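Local atomic coordinates of dimethylsulfoniopropionate lyase (Roseovarius nubinhibens, PDB entry 4B29), a protein that probably cleaves dimethylsulfoniopropionate to release dimethyl sulfide, using a metal ion held in a cupin fold. Residues 147-152 with 186-191; 152-157 with 181-186; 72-77 with 195-200. All coordinates share one frame; numbering follows the deposited sequence.

Interaction 1: residues 147-152 with 186-191. With ZN (zinc ion), chain J; PO4 (phosphate ion), chain B.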
# COMPACT_ATOMS: atom_id res chain seq x y z
N TRP A 147 1.77 -11.98 11.30
CA TRP A 147 3.16 -12.05 10.84
C TRP A 147 3.23 -12.58 9.39
O TRP A 147 2.70 -13.67 9.07
CB TRP A 147 4.00 -12.97 11.73
CG TRP A 147 4.17 -12.43 13.13
CD1 TRP A 147 3.60 -12.96 14.28
CD2 TRP A 147 4.96 -11.31 13.55
NE1 TRP A 147 3.99 -12.20 15.38
CE2 TRP A 147 4.83 -11.20 14.97
CE3 TRP A 147 5.80 -10.41 12.88
CZ2 TRP A 147 5.49 -10.21 15.71
CZ3 TRP A 147 6.44 -9.41 13.62
CH2 TRP A 147 6.29 -9.32 15.03
N HIS A 148 3.89 -11.81 8.53
CA HIS A 148 4.04 -12.22 7.12
C HIS A 148 5.40 -11.75 6.65
O HIS A 148 6.04 -10.92 7.31
CB HIS A 148 2.93 -11.64 6.25
CG HIS A 148 2.81 -10.15 6.32
ND1 HIS A 148 2.23 -9.52 7.40
CD2 HIS A 148 3.16 -9.18 5.44
CE1 HIS A 148 2.25 -8.21 7.20
NE2 HIS A 148 2.80 -7.98 6.01
N GLU A 149 5.86 -12.27 5.51
CA GLU A 149 7.25 -12.03 5.16
C GLU A 149 7.44 -12.24 3.66
O GLU A 149 6.57 -12.80 2.99
CB GLU A 149 8.17 -12.99 5.92
CG GLU A 149 7.86 -14.47 5.55
CD GLU A 149 8.67 -15.37 6.41
OE1 GLU A 149 8.27 -15.61 7.57
OE2 GLU A 149 9.76 -15.78 5.94
N HIS A 150 8.58 -11.77 3.17
CA HIS A 150 8.91 -11.93 1.75
C HIS A 150 10.38 -11.57 1.56
O HIS A 150 10.95 -10.75 2.31
CB HIS A 150 8.05 -11.01 0.86
CG HIS A 150 7.81 -9.66 1.47
ND1 HIS A 150 8.77 -8.68 1.52
CD2 HIS A 150 6.73 -9.17 2.11
CE1 HIS A 150 8.28 -7.61 2.15
NE2 HIS A 150 7.04 -7.90 2.51
N LEU A 151 10.98 -12.12 0.49
CA LEU A 151 12.37 -11.79 0.22
C LEU A 151 12.66 -10.27 -0.08
O LEU A 151 13.60 -9.72 0.43
CB LEU A 151 12.90 -12.69 -0.94
CG LEU A 151 14.31 -12.42 -1.39
CD1 LEU A 151 15.36 -12.68 -0.28
CD2 LEU A 151 14.58 -13.37 -2.61
N PRO A 152 11.86 -9.60 -0.95
CA PRO A 152 12.20 -8.22 -1.30
C PRO A 152 12.08 -7.28 -0.09
O PRO A 152 11.30 -7.56 0.84
CB PRO A 152 11.12 -7.83 -2.35
CG PRO A 152 10.01 -8.86 -2.24
CD PRO A 152 10.78 -10.14 -1.81
N ASN A 186 13.16 -10.65 4.12
CA ASN A 186 12.77 -11.88 4.86
C ASN A 186 12.38 -11.60 6.35
O ASN A 186 12.04 -12.56 7.06
CB ASN A 186 13.91 -12.93 4.88
CG ASN A 186 14.21 -13.51 3.49
OD1 ASN A 186 15.42 -13.65 3.08
ND2 ASN A 186 13.17 -13.89 2.81
N ALA A 187 12.40 -10.34 6.80
CA ALA A 187 12.07 -10.10 8.22
C ALA A 187 10.54 -10.13 8.40
O ALA A 187 9.84 -9.35 7.73
CB ALA A 187 12.64 -8.75 8.70
N PRO A 188 10.00 -11.01 9.26
CA PRO A 188 8.56 -11.01 9.39
C PRO A 188 8.05 -9.72 10.02
O PRO A 188 8.73 -9.13 10.89
CB PRO A 188 8.26 -12.19 10.30
CG PRO A 188 9.44 -13.12 10.13
CD PRO A 188 10.62 -12.19 9.91
N HIS A 189 6.89 -9.28 9.57
CA HIS A 189 6.29 -8.04 10.09
C HIS A 189 4.80 -8.26 10.21
O HIS A 189 4.23 -9.20 9.62
CB HIS A 189 6.67 -6.83 9.19
CG HIS A 189 6.60 -7.11 7.71
ND1 HIS A 189 7.59 -7.82 7.06
CD2 HIS A 189 5.71 -6.73 6.77
CE1 HIS A 189 7.29 -7.90 5.76
NE2 HIS A 189 6.18 -7.21 5.57
N ALA A 190 4.13 -7.36 10.92
CA ALA A 190 2.68 -7.47 11.10
C ALA A 190 2.13 -6.10 11.43
O ALA A 190 2.88 -5.13 11.59
CB ALA A 190 2.38 -8.48 12.26
N MET A 191 0.81 -5.96 11.44
CA MET A 191 0.24 -4.64 11.67
C MET A 191 -1.16 -4.80 12.27
O MET A 191 -1.90 -5.67 11.84
CB MET A 191 0.11 -3.92 10.31
CG MET A 191 -0.27 -2.43 10.46
SD MET A 191 -0.84 -1.74 8.85
CE MET A 191 -2.39 -2.61 8.69
ZN ZN J . 5.74 -6.76 3.64
P PO4 B . 2.89 -6.33 3.03
O1 PO4 B . 1.61 -7.04 2.71
O2 PO4 B . 3.04 -5.18 2.01
O3 PO4 B . 2.92 -5.77 4.45
O4 PO4 B . 4.08 -7.22 2.90
O HOH W 1 12.09 -15.15 7.49
O HOH W 2 10.68 -14.63 3.37
O HOH W 3 9.78 -9.79 4.92
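H189 O is gripped by two groups of residues 147-152. H148 N donates a hydrogen bond to H189 O over 2.8 Å, and W147 CA makes a CA-H...O contact with H189 O at 3.3 Å. The bond from H189 N returns to H148 O. H148 and H189 are thus an antiparallel hydrogen-bonded pair, and both imidazoles rise from the same face of the sheet. H148 O also lies over one face of the H189 ring. The two rings meet obliquely, their planes 63° apart, and H148 NE2 comes within 3.3 Å of H189 CD2. A chi1 of 42° turns the H189 ring toward the zinc.

H150 lies beyond the end of strand 147-149, yet its ring swings back to the same site. H150 NE2 binds zinc at 2.1 Å and H189 NE2 binds it at 2.0 Å. The planes of the H150 and H189 rings are 75° apart. The far nitrogen of each ring is tied to the backbone. H189 ND1 donates to A187 O, which lies in the ring plane, and H150 ND1 donates to P152 O. These second-shell bonds fix the rotation of the rings and leave each NE2 for the metal. H148 takes another role: its NE2 donates over 2.7 Å to O3 of a phosphate, probably from the crystallisation liquor.

The other side of the strand pair packs more simply. The CB of A190 sits over one face of the W147 ring in a CH-pi contact, and P188 O lies at the ring edge. E149 runs alongside P188; its OE1 is hydrogen-bonded to S216 OG, and waters link its OE2 to N186.

H150 and H189 are the two histidine ligands of the cupin metal site; E154 and phosphate O4 complete the zinc shell. The backbone acceptors on both ND1 atoms probably make the ligands more electron-rich.

Interaction 2: residues 152-157 with 181-186; sequences PEELYS and RFHPAN. With ZN (zinc ion), chain J; PO4 (phosphate ion), chain B; EDO (1,2-ethanediol), chain F.
E154 and H183 run next to each other from the same face of an antiparallel strand pair, where they form a hydrogen-bonded pair. Their flat groups are turned 70° apart. H183 ND1 donates to E154 OE1 over 2.9 Å, almost straight at 176°. The carboxylate oxygen lies in the imidazole plane, but the N-H reaches it from the anti side, 34° out of the carboxylate plane. The same OE1 binds zinc at 2.0 Å, so two groups grip it. The E154 chain stays extended beyond CG and carries the carboxylate out to the metal. Its OE2 is 2.7 Å from phosphate O2.

Y156 follows on the same face. Its ring meets H183 at an oblique angle, with Y156 CD1 3.5 Å from H183 CE1. The phenol OH donates to phosphate O3 over 2.6 Å, and accepts a weak bond from ethanediol O1.

The opposite face carries L155 and F182, whose backbones form a non-hydrogen-bonded pair. L155 CD1 touches F182 CB. At the start of strand 153-159, the E153 carboxylate stands nearly upright to the F182 ring, and E153 OE1 meets F182 CE1 at the ring edge, 3.4 Å away. That oxygen has its salt bridge with R205.

H183 is a second-shell residue that positions a zinc ligand. Its N-H probably draws charge from E154 OE1 and may temper its donation to the metal.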
# COMPACT_ATOMS: atom_id res chain seq x y z
N PRO A 152 11.86 -9.60 -0.95
CA PRO A 152 12.20 -8.22 -1.30
C PRO A 152 12.08 -7.28 -0.09
O PRO A 152 11.30 -7.56 0.84
CB PRO A 152 11.12 -7.83 -2.35
CG PRO A 152 10.01 -8.86 -2.24
CD PRO A 152 10.78 -10.14 -1.81
N GLU A 153 12.92 -6.27 -0.11
CA GLU A 153 12.80 -5.17 0.90
C GLU A 153 11.58 -4.32 0.59
O GLU A 153 11.15 -4.22 -0.57
CB GLU A 153 14.02 -4.29 0.80
CG GLU A 153 15.32 -5.05 1.28
CD GLU A 153 16.52 -4.21 1.12
OE1 GLU A 153 16.39 -3.01 0.77
OE2 GLU A 153 17.67 -4.65 1.38
N GLU A 154 11.07 -3.64 1.61
CA GLU A 154 9.86 -2.84 1.41
C GLU A 154 9.99 -1.61 2.29
O GLU A 154 10.62 -1.66 3.34
CB GLU A 154 8.72 -3.75 1.87
CG GLU A 154 7.56 -3.17 2.37
CD GLU A 154 6.49 -4.21 2.62
OE1 GLU A 154 6.53 -4.94 3.63
OE2 GLU A 154 5.53 -4.24 1.86
N LEU A 155 9.42 -0.50 1.84
CA LEU A 155 9.42 0.76 2.62
C LEU A 155 7.96 1.21 2.66
O LEU A 155 7.40 1.65 1.64
CB LEU A 155 10.31 1.81 1.96
CG LEU A 155 10.36 3.16 2.72
CD1 LEU A 155 10.88 2.99 4.17
CD2 LEU A 155 11.22 4.16 1.94
N TYR A 156 7.33 1.08 3.84
CA TYR A 156 5.97 1.56 4.01
C TYR A 156 5.95 3.08 4.20
O TYR A 156 6.86 3.67 4.77
CB TYR A 156 5.38 0.98 5.34
CG TYR A 156 4.46 -0.16 5.12
CD1 TYR A 156 4.98 -1.45 4.89
CD2 TYR A 156 3.08 0.01 5.11
CE1 TYR A 156 4.10 -2.55 4.70
CE2 TYR A 156 2.22 -1.05 4.92
CZ TYR A 156 2.74 -2.32 4.67
OH TYR A 156 1.87 -3.37 4.51
N SER A 157 4.85 3.70 3.71
CA SER A 157 4.47 5.05 4.20
C SER A 157 3.00 4.97 4.57
O SER A 157 2.24 4.18 3.99
CB SER A 157 4.72 6.19 3.17
OG SER A 157 3.78 6.12 2.08
N ARG A 181 8.36 3.11 7.33
CA ARG A 181 9.10 2.07 8.01
C ARG A 181 9.75 1.13 7.00
O ARG A 181 9.02 0.66 6.10
CB ARG A 181 8.22 1.25 8.92
CG ARG A 181 9.23 0.53 9.91
CD ARG A 181 8.68 -0.64 10.65
NE ARG A 181 9.64 -0.86 11.73
CZ ARG A 181 9.32 -1.28 12.94
NH1 ARG A 181 8.11 -1.70 13.21
NH2 ARG A 181 10.29 -1.28 13.85
N PHE A 182 11.05 0.86 7.20
CA PHE A 182 11.78 -0.09 6.32
C PHE A 182 11.62 -1.52 6.84
O PHE A 182 11.80 -1.78 8.06
CB PHE A 182 13.24 0.29 6.36
CG PHE A 182 14.15 -0.67 5.66
CD1 PHE A 182 14.09 -0.79 4.28
CD2 PHE A 182 15.10 -1.38 6.36
CE1 PHE A 182 14.96 -1.64 3.59
CE2 PHE A 182 16.02 -2.26 5.66
CZ PHE A 182 15.93 -2.37 4.29
N HIS A 183 11.30 -2.46 5.95
CA HIS A 183 11.28 -3.88 6.30
C HIS A 183 12.40 -4.59 5.56
O HIS A 183 12.36 -4.69 4.34
CB HIS A 183 9.96 -4.53 5.90
CG HIS A 183 8.79 -4.04 6.72
ND1 HIS A 183 7.50 -4.03 6.23
CD2 HIS A 183 8.74 -3.48 7.95
CE1 HIS A 183 6.69 -3.54 7.17
NE2 HIS A 183 7.42 -3.22 8.22
N PRO A 184 13.42 -5.05 6.28
CA PRO A 184 14.53 -5.70 5.60
C PRO A 184 14.08 -7.04 5.02
O PRO A 184 13.06 -7.62 5.43
CB PRO A 184 15.59 -5.96 6.70
CG PRO A 184 15.07 -5.27 7.92
CD PRO A 184 13.61 -4.87 7.74
N ALA A 185 14.88 -7.53 4.06
CA ALA A 185 14.55 -8.79 3.42
C ALA A 185 14.25 -9.92 4.39
O ALA A 185 15.03 -10.16 5.35
CB ALA A 185 15.75 -9.21 2.50
N ASN A 186 13.16 -10.65 4.12
CA ASN A 186 12.77 -11.88 4.86
C ASN A 186 12.38 -11.60 6.35
O ASN A 186 12.04 -12.56 7.06
CB ASN A 186 13.91 -12.93 4.88
CG ASN A 186 14.21 -13.51 3.49
OD1 ASN A 186 15.42 -13.65 3.08
ND2 ASN A 186 13.17 -13.89 2.81
ZN ZN J . 5.74 -6.76 3.64
P PO4 B . 2.89 -6.33 3.03
O1 PO4 B . 1.61 -7.04 2.71
O2 PO4 B . 3.04 -5.18 2.01
O3 PO4 B . 2.92 -5.77 4.45
O4 PO4 B . 4.08 -7.22 2.90
C1 EDO F . 1.01 -2.33 1.00
O1 EDO F . 0.50 -1.95 2.28
C2 EDO F . 0.21 -3.53 0.57
O2 EDO F . 0.89 -3.99 -0.58
O HOH W 4 10.88 -7.56 3.69
O HOH W 5 17.44 -6.37 3.58

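Interaction 3: residues 72-77 with 195-200; sequences TRDPGH and TDPILT. With PO4 (phosphate ion), chain E; EDO (1,2-ethanediol), chain F.
The P197 ring is the tight part of this contact, wedged against the turn that follows helix 67-73. Its CG does most of the touching. P197 CG lies 3.4 Å from D74 O and 3.6 Å from G76 CA. The carbonyl carbon of P75 also lies against this ring atom, so three consecutive residues of the turn wrap one corner of the proline. G76 brings no side chain between them. At phi 105° and psi 150° a CB would press on the preceding carbonyl O, and G76 has none, which lets the chain turn past P197 at close range. The D74 carboxylate crosses the ring obliquely, with OD1 3.7 Å from P197 CG. Its CG lies anti to the backbone N, chi1 -176°, which swings the carboxylate across to the proline ring.

The rest is looser. L199 points toward the turn, but its CB comes only to 4.0 Å from P75 O. No hydrogen bond joins the two segments, and the buried area is modest, 194 Å² over both sides. On the more open side, D74 OD2 approaches O3 of a phosphate, probably from the crystallisation liquor, at 2.5 Å. R73 NH1 adds a long, weak bond to O1 of the same ion. H70, R114 and Y138 also bind it.

Three carbonyls of the turn find partners elsewhere. D74 O accepts from Y138 OH, P75 O from S160 OG, and G76 O from R86. The contact joins the end of helix 67-73 to the start of strand 198-205. Strand 133-139 meets P197 through Y138 and L199 through V136. Helix 83-92 packs on both P75 and L199, while backbone bonds from L199 reach V159, the last residue of strand 153-159, and S160 just after it.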
# COMPACT_ATOMS: atom_id res chain seq x y z
N THR A 72 -13.91 4.21 0.78
CA THR A 72 -14.55 5.42 0.33
C THR A 72 -15.26 6.11 1.52
O THR A 72 -15.16 7.32 1.68
CB THR A 72 -15.56 5.14 -0.82
OG1 THR A 72 -14.83 4.57 -1.92
CG2 THR A 72 -16.22 6.46 -1.29
N ARG A 73 -15.94 5.33 2.34
CA ARG A 73 -16.63 5.92 3.52
C ARG A 73 -15.69 6.33 4.64
O ARG A 73 -15.98 7.27 5.40
CB ARG A 73 -17.65 4.95 4.06
CG ARG A 73 -18.92 4.99 3.22
CD ARG A 73 -20.06 4.25 3.90
NE ARG A 73 -19.94 2.80 3.74
CZ ARG A 73 -19.34 1.97 4.60
NH1 ARG A 73 -18.77 2.44 5.72
NH2 ARG A 73 -19.30 0.67 4.33
N ASP A 74 -14.56 5.63 4.76
CA ASP A 74 -13.70 5.80 5.95
C ASP A 74 -12.21 5.71 5.52
O ASP A 74 -11.56 4.73 5.91
CB ASP A 74 -14.05 4.68 6.95
CG ASP A 74 -13.31 4.78 8.29
OD1 ASP A 74 -12.88 5.89 8.64
OD2 ASP A 74 -13.18 3.73 8.99
N PRO A 75 -11.70 6.68 4.75
CA PRO A 75 -10.30 6.52 4.26
C PRO A 75 -9.26 6.82 5.35
O PRO A 75 -8.09 6.45 5.21
CB PRO A 75 -10.20 7.56 3.14
CG PRO A 75 -11.21 8.65 3.56
CD PRO A 75 -12.34 7.87 4.15
N GLY A 76 -9.69 7.45 6.45
CA GLY A 76 -8.71 7.77 7.51
C GLY A 76 -8.37 9.23 7.51
O GLY A 76 -8.42 9.92 6.48
N HIS A 77 -8.05 9.74 8.70
CA HIS A 77 -7.55 11.12 8.82
C HIS A 77 -6.28 11.36 8.00
O HIS A 77 -5.35 10.57 8.08
CB HIS A 77 -7.24 11.44 10.31
CG HIS A 77 -6.54 12.76 10.53
ND1 HIS A 77 -7.20 13.97 10.47
CD2 HIS A 77 -5.24 13.05 10.84
CE1 HIS A 77 -6.34 14.95 10.70
NE2 HIS A 77 -5.15 14.42 10.94
N THR A 195 -8.87 1.77 16.44
CA THR A 195 -10.10 2.50 16.17
C THR A 195 -10.17 3.18 14.78
O THR A 195 -11.25 3.50 14.27
CB THR A 195 -10.23 3.56 17.32
OG1 THR A 195 -10.63 2.82 18.49
CG2 THR A 195 -11.27 4.50 17.02
N ASP A 196 -9.01 3.37 14.17
CA ASP A 196 -8.90 4.07 12.90
C ASP A 196 -8.51 3.05 11.83
O ASP A 196 -7.93 2.03 12.16
CB ASP A 196 -7.83 5.14 12.99
CG ASP A 196 -8.13 6.15 14.11
OD1 ASP A 196 -9.24 6.69 14.11
OD2 ASP A 196 -7.25 6.39 14.94
N PRO A 197 -8.93 3.30 10.59
CA PRO A 197 -8.41 2.48 9.46
C PRO A 197 -6.96 2.93 9.16
O PRO A 197 -6.42 3.85 9.80
CB PRO A 197 -9.31 2.92 8.32
CG PRO A 197 -9.53 4.41 8.56
CD PRO A 197 -9.62 4.51 10.12
N ILE A 198 -6.35 2.32 8.14
CA ILE A 198 -5.08 2.86 7.63
C ILE A 198 -5.02 2.63 6.12
O ILE A 198 -5.49 1.60 5.63
CB ILE A 198 -3.82 2.24 8.31
CG1 ILE A 198 -2.57 3.07 7.94
CG2 ILE A 198 -3.67 0.69 8.05
CD1 ILE A 198 -1.34 2.65 8.74
N LEU A 199 -4.49 3.62 5.44
CA LEU A 199 -4.28 3.56 3.97
C LEU A 199 -2.79 3.80 3.77
O LEU A 199 -2.24 4.79 4.30
CB LEU A 199 -5.11 4.65 3.32
CG LEU A 199 -4.99 4.87 1.78
CD1 LEU A 199 -5.47 3.62 1.05
CD2 LEU A 199 -5.76 6.15 1.33
N THR A 200 -2.12 2.90 3.03
CA THR A 200 -0.64 2.95 2.93
C THR A 200 -0.21 2.99 1.47
O THR A 200 -0.98 2.57 0.58
CB THR A 200 0.01 1.68 3.53
OG1 THR A 200 -0.53 0.53 2.87
CG2 THR A 200 -0.35 1.59 5.09
P PO4 E . -14.65 0.69 7.76
O1 PO4 E . -15.85 0.90 6.82
O2 PO4 E . -13.33 1.01 7.08
O3 PO4 E . -14.72 1.73 8.86
O4 PO4 E . -14.56 -0.74 8.28
C1 EDO F . 1.01 -2.33 1.00
O1 EDO F . 0.50 -1.95 2.28
C2 EDO F . 0.21 -3.53 0.57
O2 EDO F . 0.89 -3.99 -0.58

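Overall arrangement
Interactions 1 and 2 build one metal site. Their centres are about 8 Å apart, and they share P152 and N186. H150 and H189 come from interaction 1 and E154 from interaction 2; H189 NE2 lies 3.0 Å from E154 OE1. H148 and Y156 grip the same phosphate oxygen from the two contacts. The H183 ring stacks on H189. Interaction 3 lies away from this site, its centre about 22 Å from that of interaction 2, on the other side of the chain centre, and about 23 Å from that of interaction 1. Strand 198-205 connects them: T200 CG2 touches Y156 CE2 at 3.7 Å, and I198 CG2 touches M191 CE at 3.6 Å.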